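Local atomic coordinates of peptidyl-prolyl cis-trans isomerase (Hirschia baltica, PDB entry 5EX2), a protein that probably catalyses the cis-trans isomerisation of peptide bonds preceding proline, as a member of the cyclophilin family, and binds magnesium ions. Residues Arg190-Leu195 / Pro228-Met233; Thr108-Glu113 / Leu242-Met247; Val3-Glu8 / Gln258-Val263. One frame throughout, in Å; residues are numbered along the deposited sequence.

Contact 1 (Arg190-Leu195 / Pro228-Met233); sequences RMLEGL and PEAWVM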
loop_
_atom_site.group_PDB
_atom_site.type_symbol
_atom_site.label_atom_id
_atom_site.label_comp_id
_atom_site.label_asym_id
_atom_site.label_seq_id
_atom_site.Cartn_x
_atom_site.Cartn_y
_atom_site.Cartn_z
ATOM N N ARG A 190 0.099 -0.611 1.150
ATOM C CA ARG A 190 1.264 0.230 1.209
ATOM C C ARG A 190 2.305 -0.362 2.142
ATOM O O ARG A 190 1.949 -0.850 3.196
ATOM C CB ARG A 190 0.853 1.625 1.679
ATOM C CG ARG A 190 1.958 2.589 1.659
ATOM C CD ARG A 190 1.479 3.939 2.088
ATOM N NE ARG A 190 1.230 4.073 3.518
ATOM C CZ ARG A 190 2.173 4.322 4.414
ATOM N NH1 ARG A 190 3.445 4.393 4.043
ATOM N NH2 ARG A 190 1.844 4.508 5.681
ATOM N N MET A 191 3.576 -0.278 1.756
ATOM C CA MET A 191 4.681 -0.773 2.586
ATOM C C MET A 191 5.014 0.235 3.662
ATOM O O MET A 191 5.642 1.257 3.393
ATOM C CB MET A 191 5.914 -1.049 1.717
ATOM C CG MET A 191 5.670 -2.135 0.673
ATOM S SD MET A 191 7.094 -2.513 -0.346
ATOM C CE MET A 191 6.859 -1.407 -1.718
ATOM N N LEU A 192 4.560 -0.038 4.878
ATOM C CA LEU A 192 4.875 0.797 6.027
ATOM C C LEU A 192 6.367 0.827 6.298
ATOM O O LEU A 192 6.951 1.869 6.607
ATOM C CB LEU A 192 4.147 0.284 7.261
ATOM C CG LEU A 192 2.631 0.183 7.175
ATOM C CD1 LEU A 192 2.066 -0.144 8.545
ATOM C CD2 LEU A 192 2.020 1.478 6.655
ATOM N N GLU A 193 6.971 -0.352 6.192
ATOM C CA GLU A 193 8.405 -0.536 6.309
ATOM C C GLU A 193 8.749 -1.553 5.252
ATOM O O GLU A 193 7.946 -2.444 4.965
ATOM C CB GLU A 193 8.822 -1.005 7.711
ATOM C CG GLU A 193 8.951 0.130 8.718
ATOM C CD GLU A 193 9.511 -0.309 10.071
ATOM O OE1 GLU A 193 10.035 -1.444 10.184
ATOM O OE2 GLU A 193 9.433 0.493 11.028
ATOM N N GLY A 194 9.912 -1.395 4.645
ATOM C CA GLY A 194 10.388 -2.343 3.661
ATOM C C GLY A 194 10.434 -1.856 2.224
ATOM O O GLY A 194 10.756 -2.625 1.339
ATOM N N LEU A 195 10.122 -0.591 1.968
ATOM C CA LEU A 195 10.342 -0.063 0.632
ATOM C C LEU A 195 11.795 -0.260 0.219
ATOM O O LEU A 195 12.072 -0.603 -0.936
ATOM C CB LEU A 195 9.970 1.411 0.553
ATOM C CG LEU A 195 10.291 2.123 -0.774
ATOM C CD1 LEU A 195 9.686 1.422 -1.959
ATOM C CD2 LEU A 195 9.818 3.571 -0.744
ATOM N N PRO A 228 3.608 -7.756 15.896
ATOM C CA PRO A 228 4.209 -6.429 15.764
ATOM C C PRO A 228 3.128 -5.380 15.877
ATOM O O PRO A 228 1.976 -5.663 15.557
ATOM C CB PRO A 228 4.846 -6.434 14.363
ATOM C CG PRO A 228 4.376 -7.665 13.697
ATOM C CD PRO A 228 3.843 -8.604 14.714
ATOM N N GLU A 229 3.496 -4.197 16.338
ATOM C CA GLU A 229 2.550 -3.101 16.493
ATOM C C GLU A 229 2.998 -1.969 15.584
ATOM O O GLU A 229 4.128 -1.494 15.681
ATOM C CB GLU A 229 2.463 -2.656 17.958
ATOM C CG GLU A 229 1.944 -3.762 18.896
ATOM C CD GLU A 229 1.999 -3.430 20.390
ATOM O OE1 GLU A 229 2.085 -2.245 20.772
ATOM O OE2 GLU A 229 1.935 -4.387 21.186
ATOM N N ALA A 230 2.102 -1.548 14.694
ATOM C CA ALA A 230 2.420 -0.513 13.716
ATOM C C ALA A 230 1.578 0.734 13.923
ATOM O O ALA A 230 0.413 0.660 14.323
ATOM C CB ALA A 230 2.231 -1.051 12.301
ATOM N N TRP A 231 2.196 1.869 13.658
ATOM C CA TRP A 231 1.508 3.148 13.712
ATOM C C TRP A 231 1.868 3.924 12.471
ATOM O O TRP A 231 2.977 3.802 11.948
ATOM C CB TRP A 231 1.886 3.957 14.963
ATOM C CG TRP A 231 1.192 3.573 16.247
ATOM C CD1 TRP A 231 0.056 4.142 16.788
ATOM C CD2 TRP A 231 1.621 2.586 17.181
ATOM N NE1 TRP A 231 -0.243 3.547 17.990
ATOM C CE2 TRP A 231 0.699 2.584 18.251
ATOM C CE3 TRP A 231 2.686 1.691 17.207
ATOM C CZ2 TRP A 231 0.818 1.724 19.335
ATOM C CZ3 TRP A 231 2.806 0.840 18.280
ATOM C CH2 TRP A 231 1.874 0.855 19.333
ATOM N N VAL A 232 0.920 4.728 12.017
ATOM C CA VAL A 232 1.086 5.592 10.853
ATOM C C VAL A 232 0.735 6.989 11.295
ATOM O O VAL A 232 -0.275 7.196 11.962
ATOM C CB VAL A 232 0.196 5.145 9.678
ATOM C CG1 VAL A 232 0.306 6.102 8.503
ATOM C CG2 VAL A 232 0.544 3.745 9.269
ATOM N N MET A 233 1.582 7.942 10.960
ATOM C CA MET A 233 1.322 9.329 11.320
ATOM C C MET A 233 -0.016 9.782 10.729
ATOM O O MET A 233 -0.390 9.422 9.624
ATOM C CB MET A 233 2.468 10.225 10.845
ATOM C CG MET A 233 2.309 11.718 11.220
ATOM S SD MET A 233 3.759 12.678 10.841
ATOM C CE MET A 233 4.894 12.153 12.123
#

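Contact 2 (Thr108-Glu113 / Leu242-Met247); sequences TVINEE and LFLDRM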
loop_
_atom_site.group_PDB
_atom_site.type_symbol
_atom_site.label_atom_id
_atom_site.label_comp_id
_atom_site.label_asym_id
_atom_site.label_seq_id
_atom_site.Cartn_x
_atom_site.Cartn_y
_atom_site.Cartn_z
ATOM N N THR A 108 -6.126 15.046 3.213
ATOM C CA THR A 108 -5.222 16.095 3.635
ATOM C C THR A 108 -4.472 16.548 2.409
ATOM O O THR A 108 -3.754 15.766 1.777
ATOM C CB THR A 108 -4.245 15.605 4.709
ATOM O OG1 THR A 108 -4.978 15.248 5.888
ATOM C CG2 THR A 108 -3.182 16.649 5.037
ATOM N N VAL A 109 -4.664 17.811 2.064
ATOM C CA VAL A 109 -3.985 18.401 0.928
ATOM C C VAL A 109 -2.549 18.731 1.289
ATOM O O VAL A 109 -2.206 18.905 2.465
ATOM C CB VAL A 109 -4.712 19.670 0.452
ATOM C CG1 VAL A 109 -6.150 19.337 0.118
ATOM C CG2 VAL A 109 -4.653 20.774 1.533
ATOM N N ILE A 110 -1.710 18.843 0.268
ATOM C CA ILE A 110 -0.307 19.143 0.444
ATOM C C ILE A 110 -0.077 20.648 0.417
ATOM O O ILE A 110 0.673 21.194 1.228
ATOM C CB ILE A 110 0.516 18.450 -0.643
ATOM C CG1 ILE A 110 0.400 16.932 -0.477
ATOM C CG2 ILE A 110 1.964 18.874 -0.565
ATOM C CD1 ILE A 110 0.725 16.148 -1.718
ATOM N N ASN A 111 -0.729 21.313 -0.526
ATOM C CA ASN A 111 -0.671 22.758 -0.605
ATOM C C ASN A 111 -2.044 23.322 -0.282
ATOM O O ASN A 111 -3.058 22.800 -0.749
ATOM C CB ASN A 111 -0.201 23.202 -1.987
ATOM C CG ASN A 111 0.359 24.604 -1.978
ATOM O OD1 ASN A 111 -0.372 25.569 -1.770
ATOM N ND2 ASN A 111 1.663 24.725 -2.193
ATOM N N GLU A 112 -2.073 24.367 0.538
ATOM C CA GLU A 112 -3.327 24.977 0.973
ATOM C C GLU A 112 -3.852 26.005 -0.023
ATOM O O GLU A 112 -4.951 26.530 0.151
ATOM C CB GLU A 112 -3.143 25.646 2.336
ATOM C CG GLU A 112 -2.684 24.713 3.446
ATOM C CD GLU A 112 -3.770 23.760 3.905
ATOM O OE1 GLU A 112 -4.941 23.950 3.510
ATOM O OE2 GLU A 112 -3.451 22.827 4.678
ATOM N N GLU A 113 -3.078 26.289 -1.070
ATOM C CA GLU A 113 -3.491 27.277 -2.065
ATOM C C GLU A 113 -4.738 26.807 -2.805
ATOM O O GLU A 113 -5.002 25.610 -2.897
ATOM C CB GLU A 113 -2.363 27.560 -3.059
ATOM C CG GLU A 113 -2.150 26.469 -4.087
ATOM C CD GLU A 113 -0.840 26.619 -4.842
ATOM O OE1 GLU A 113 -0.457 25.669 -5.560
ATOM O OE2 GLU A 113 -0.197 27.686 -4.727
ATOM N N LEU A 242 4.043 19.745 10.006
ATOM C CA LEU A 242 5.447 20.093 10.122
ATOM C C LEU A 242 6.290 19.309 9.125
ATOM O O LEU A 242 7.237 19.834 8.549
ATOM C CB LEU A 242 5.928 19.817 11.545
ATOM C CG LEU A 242 5.302 20.741 12.585
ATOM C CD1 LEU A 242 5.648 20.290 13.997
ATOM C CD2 LEU A 242 5.740 22.184 12.361
ATOM N N PHE A 243 5.952 18.039 8.943
ATOM C CA PHE A 243 6.619 17.194 7.961
ATOM C C PHE A 243 6.480 17.771 6.555
ATOM O O PHE A 243 7.469 17.917 5.840
ATOM C CB PHE A 243 6.046 15.780 8.077
ATOM C CG PHE A 243 6.408 14.847 6.954
ATOM C CD1 PHE A 243 5.547 14.700 5.881
ATOM C CD2 PHE A 243 7.553 14.065 7.007
ATOM C CE1 PHE A 243 5.843 13.837 4.846
ATOM C CE2 PHE A 243 7.852 13.186 5.968
ATOM C CZ PHE A 243 6.986 13.073 4.897
ATOM N N LEU A 244 5.273 18.160 6.167
ATOM C CA LEU A 244 5.065 18.764 4.853
ATOM C C LEU A 244 5.832 20.069 4.730
ATOM O O LEU A 244 6.434 20.352 3.702
ATOM C CB LEU A 244 3.586 19.024 4.604
ATOM C CG LEU A 244 2.695 17.810 4.424
ATOM C CD1 LEU A 244 1.250 18.240 4.314
ATOM C CD2 LEU A 244 3.085 17.056 3.180
ATOM N N ASP A 245 5.809 20.876 5.785
ATOM C CA ASP A 245 6.567 22.119 5.780
ATOM C C ASP A 245 8.033 21.865 5.491
ATOM O O ASP A 245 8.662 22.572 4.700
ATOM C CB ASP A 245 6.484 22.853 7.119
ATOM C CG ASP A 245 5.122 23.451 7.405
ATOM O OD1 ASP A 245 4.248 23.522 6.509
ATOM O OD2 ASP A 245 4.948 23.895 8.560
ATOM N N ARG A 246 8.576 20.878 6.192
ATOM C CA ARG A 246 9.986 20.553 6.127
ATOM C C ARG A 246 10.339 19.980 4.750
ATOM O O ARG A 246 11.350 20.363 4.162
ATOM C CB ARG A 246 10.311 19.593 7.275
ATOM C CG ARG A 246 11.732 19.122 7.384
ATOM C CD ARG A 246 11.839 18.121 8.522
ATOM N NE ARG A 246 11.833 16.738 8.044
ATOM C CZ ARG A 246 11.025 15.768 8.475
ATOM N NH1 ARG A 246 10.109 15.989 9.418
ATOM N NH2 ARG A 246 11.142 14.553 7.950
ATOM N N MET A 247 9.500 19.096 4.217
ATOM C CA MET A 247 9.814 18.407 2.966
ATOM C C MET A 247 9.507 19.200 1.698
ATOM O O MET A 247 10.183 19.026 0.685
ATOM C CB MET A 247 9.064 17.086 2.902
ATOM C CG MET A 247 9.457 16.141 4.010
ATOM S SD MET A 247 11.239 15.857 4.136
ATOM C CE MET A 247 11.661 15.263 2.502
#

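Contact 3 (Val3-Glu8 / Gln258-Val263); sequences VEYTKE and QTPSVV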
loop_
_atom_site.group_PDB
_atom_site.type_symbol
_atom_site.label_atom_id
_atom_site.label_comp_id
_atom_site.label_asym_id
_atom_site.label_seq_id
_atom_site.Cartn_x
_atom_site.Cartn_y
_atom_site.Cartn_z
ATOM N N VAL A 3 13.538 11.109 10.726
ATOM C CA VAL A 3 13.261 11.231 12.152
ATOM C C VAL A 3 12.875 9.856 12.674
ATOM O O VAL A 3 12.025 9.179 12.095
ATOM C CB VAL A 3 12.137 12.245 12.448
ATOM C CG1 VAL A 3 11.887 12.344 13.949
ATOM C CG2 VAL A 3 12.486 13.613 11.879
ATOM N N GLU A 4 13.518 9.445 13.761
ATOM C CA GLU A 4 13.177 8.196 14.427
ATOM C C GLU A 4 12.179 8.495 15.546
ATOM O O GLU A 4 12.335 9.459 16.297
ATOM C CB GLU A 4 14.436 7.497 14.952
ATOM C CG GLU A 4 15.029 8.085 16.229
ATOM C CD GLU A 4 16.090 7.195 16.849
ATOM O OE1 GLU A 4 15.864 5.968 16.947
ATOM O OE2 GLU A 4 17.159 7.724 17.228
ATOM N N TYR A 5 11.120 7.696 15.604
ATOM C CA TYR A 5 10.089 7.862 16.619
ATOM C C TYR A 5 10.079 6.673 17.561
ATOM O O TYR A 5 10.035 5.530 17.123
ATOM C CB TYR A 5 8.723 8.008 15.965
ATOM C CG TYR A 5 8.702 8.995 14.823
ATOM C CD1 TYR A 5 8.533 10.355 15.051
ATOM C CD2 TYR A 5 8.863 8.557 13.520
ATOM C CE1 TYR A 5 8.517 11.251 13.996
ATOM C CE2 TYR A 5 8.852 9.434 12.470
ATOM C CZ TYR A 5 8.677 10.775 12.707
ATOM O OH TYR A 5 8.671 11.628 11.629
ATOM N N THR A 6 10.108 6.953 18.855
ATOM C CA THR A 6 10.066 5.897 19.856
ATOM C C THR A 6 8.646 5.411 20.066
ATOM O O THR A 6 7.677 6.156 19.878
ATOM C CB THR A 6 10.604 6.362 21.207
ATOM O OG1 THR A 6 9.747 7.377 21.745
ATOM C CG2 THR A 6 12.018 6.897 21.076
ATOM N N LYS A 7 8.531 4.166 20.505
ATOM C CA LYS A 7 7.237 3.573 20.788
ATOM C C LYS A 7 6.520 4.380 21.868
ATOM O O LYS A 7 5.320 4.632 21.772
ATOM C CB LYS A 7 7.406 2.119 21.230
ATOM C CG LYS A 7 6.104 1.344 21.264
ATOM C CD LYS A 7 6.357 -0.148 21.521
ATOM C CE LYS A 7 5.083 -0.968 21.411
ATOM N NZ LYS A 7 5.292 -2.376 21.841
ATOM N N GLU A 8 7.266 4.829 22.872
ATOM C CA GLU A 8 6.685 5.600 23.948
ATOM C C GLU A 8 6.052 6.890 23.413
ATOM O O GLU A 8 4.927 7.236 23.772
ATOM C CB GLU A 8 7.756 5.909 24.994
ATOM C CG GLU A 8 7.246 6.623 26.225
ATOM C CD GLU A 8 8.267 6.647 27.358
ATOM O OE1 GLU A 8 9.391 6.134 27.167
ATOM O OE2 GLU A 8 7.946 7.177 28.443
ATOM N N GLN A 258 7.029 8.728 1.972
ATOM C CA GLN A 258 5.793 8.181 2.479
ATOM C C GLN A 258 5.458 8.821 3.819
ATOM O O GLN A 258 6.331 9.328 4.524
ATOM C CB GLN A 258 5.891 6.684 2.653
ATOM C CG GLN A 258 6.164 5.941 1.390
ATOM C CD GLN A 258 5.781 4.495 1.529
ATOM O OE1 GLN A 258 4.621 4.127 1.294
ATOM N NE2 GLN A 258 6.716 3.674 1.972
ATOM N N THR A 259 4.187 8.767 4.176
ATOM C CA THR A 259 3.741 9.210 5.480
ATOM C C THR A 259 4.557 8.488 6.528
ATOM O O THR A 259 4.652 7.279 6.487
ATOM C CB THR A 259 2.258 8.910 5.691
ATOM O OG1 THR A 259 1.481 9.683 4.771
ATOM C CG2 THR A 259 1.841 9.247 7.120
ATOM N N PRO A 260 5.156 9.226 7.477
ATOM C CA PRO A 260 5.955 8.524 8.480
ATOM C C PRO A 260 5.182 7.403 9.138
ATOM O O PRO A 260 4.059 7.579 9.612
ATOM C CB PRO A 260 6.298 9.634 9.471
ATOM C CG PRO A 260 6.427 10.845 8.604
ATOM C CD PRO A 260 5.295 10.684 7.615
ATOM N N SER A 261 5.819 6.243 9.197
ATOM C CA SER A 261 5.219 5.032 9.738
ATOM C C SER A 261 6.275 4.263 10.512
ATOM O O SER A 261 7.460 4.341 10.199
ATOM C CB SER A 261 4.643 4.165 8.613
ATOM O OG SER A 261 3.759 4.920 7.792
ATOM N N VAL A 262 5.848 3.535 11.519
ATOM C CA VAL A 262 6.771 2.774 12.353
ATOM C C VAL A 262 6.155 1.446 12.735
ATOM O O VAL A 262 4.955 1.350 12.980
ATOM C CB VAL A 262 7.144 3.546 13.639
ATOM C CG1 VAL A 262 7.950 4.782 13.301
ATOM C CG2 VAL A 262 5.889 3.935 14.410
ATOM N N VAL A 263 6.991 0.419 12.769
ATOM C CA VAL A 263 6.583 -0.912 13.168
ATOM C C VAL A 263 7.490 -1.350 14.314
ATOM O O VAL A 263 8.712 -1.270 14.210
ATOM C CB VAL A 263 6.670 -1.918 12.011
ATOM C CG1 VAL A 263 6.209 -3.298 12.479
ATOM C CG2 VAL A 263 5.849 -1.448 10.807
#

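Contact 1 (Arg190-Leu195 / Pro228-Met233)
R190 reaches across to V232 with the end of its guanidinium group: R190 NH2 lies 3.6 Å from V232 CG1, and the methyl sits at the edge of the group, near its plane. With CG anti to the backbone N (chi1 -175°) the arginine chain runs straight out from the strand, then bends at chi3 (75°) to bring the flat group round. The contact with valine is purely van der Waals; the charged end is held by hydrogen bonds to S261 OG from NH2 and to Q258 OE1 from NH1. One face of the guanidinium is covered by a neighbour in its own segment, L192, whose CD2 lies 3.2 Å above the plane and toward the rim. The chain turns a corner at L192, on a strand of the cyclophilin barrel, and L192 and E193 both face Y36, a classic beta bulge. L192 points toward strand 229-233, the middle one of a separate three-stranded antiparallel sheet, and touches it with both branches. L192 CD1 packs on A230 CB at 3.9 Å. L192 CD2, besides covering the arginine, meets V232 CG2 at 3.8 Å, the leucine and valine side chains crossing at about a right angle. The same leucine also touches S261 on the neighbouring strand of the small sheet and E38 on strand 33-39 of the barrel.

Contact 2 (Thr108-Glu113 / Leu242-Met247)
I110 and L244 bring the two backbones to their nearest approach, 7.0 Å between CA atoms, where the chain leaving the weakly bonded strand 108-109 passes a side of helix 238-247. L244 is the one residue of 242-247 that touches the other segment, and its two methyls divide the work. L244 CD1 lies 4.0 Å from V109 O and 4.3 Å from I110 CA, so it rests on backbone, whereas L244 CD2 meets the I110 methyl CG2 at 4.3 Å. V109 takes part through its carbonyl oxygen, its CB pointing away from the helix; I110 also packs on T121 and F123 of strand 119-124, so it touches both the helix and the five-stranded sheet. Beyond it the segment is shaped by an Asx turn: N111 OD1 accepts from E113 N at 2.9 Å, with the donor in the carbonyl plane on a lone pair and an N-H...O angle of 157°. R249, just past the helix, adds polar links to both segments, giving NH1 to I110 O and NE to D245 OD1 in a salt bridge, while its own carbonyl accepts from N111 ND2. Between the segments themselves there are just a few loose van der Waals contacts, one of them on a carbonyl oxygen, which implies a light touch that cannot by itself fix the orientation of the helix.

Contact 3 (Val3-Glu8 / Gln258-Val263)
The N-terminal arm, just ahead of helix 7-11, lies against strand 261-264, an outer strand of the small three-stranded sheet, and Y5 is the residue that makes the contact. Its ring spans two residues of the other segment. In the modelled conformer of V262, Y5 CD2 meets V262 CG1 at 3.9 Å, the methyl lying at the ring edge near its plane, and the side chains cross at about a right angle. Farther along the ring, P260 comes in obliquely, P260 CB being 3.9 Å from Y5 CE2 and 3.8 Å from Y5 OH, with P260 CG equally near that oxygen. With CG anti to the carbonyl carbon (chi1 -47°), the ring is turned so that its CD2 and CE2 atoms lie along V262 and P260; W17 meets it edge-to-face and M239 of helix 238-247 also touches it. Replacing Y5 by an alanine would remove the ring and is likely to leave P260 CB and V262 CG1 without this partner and a gap beside W17. Every touch between the two segments is van der Waals, which implies that the arm is held here by shape and by the breadth of an aromatic ring rather than by directional bonds.

Contacts 1 and 2 are buried, contact 3 lies at the surface. Contacts 1 and 3 share the three-stranded sheet, since strands 229-233 and 261-264 are neighbours in it; M233 N and P260 O, 2.8 Å apart, probably bond them to each other. Contact 1 thus joins the barrel to that sheet, and contact 3 adds the N-terminal arm to it. Contact 2, whose centre is about 21 Å from that of contact 1, sets helix 238-247 beside the edge of the five-stranded sheet, and touches contact 3 where F243 packs on P260. None has a hydrogen bond between its segments; contact 1 adds a guanidinium, contact 2 a carbonyl oxygen, contact 3 an aromatic ring.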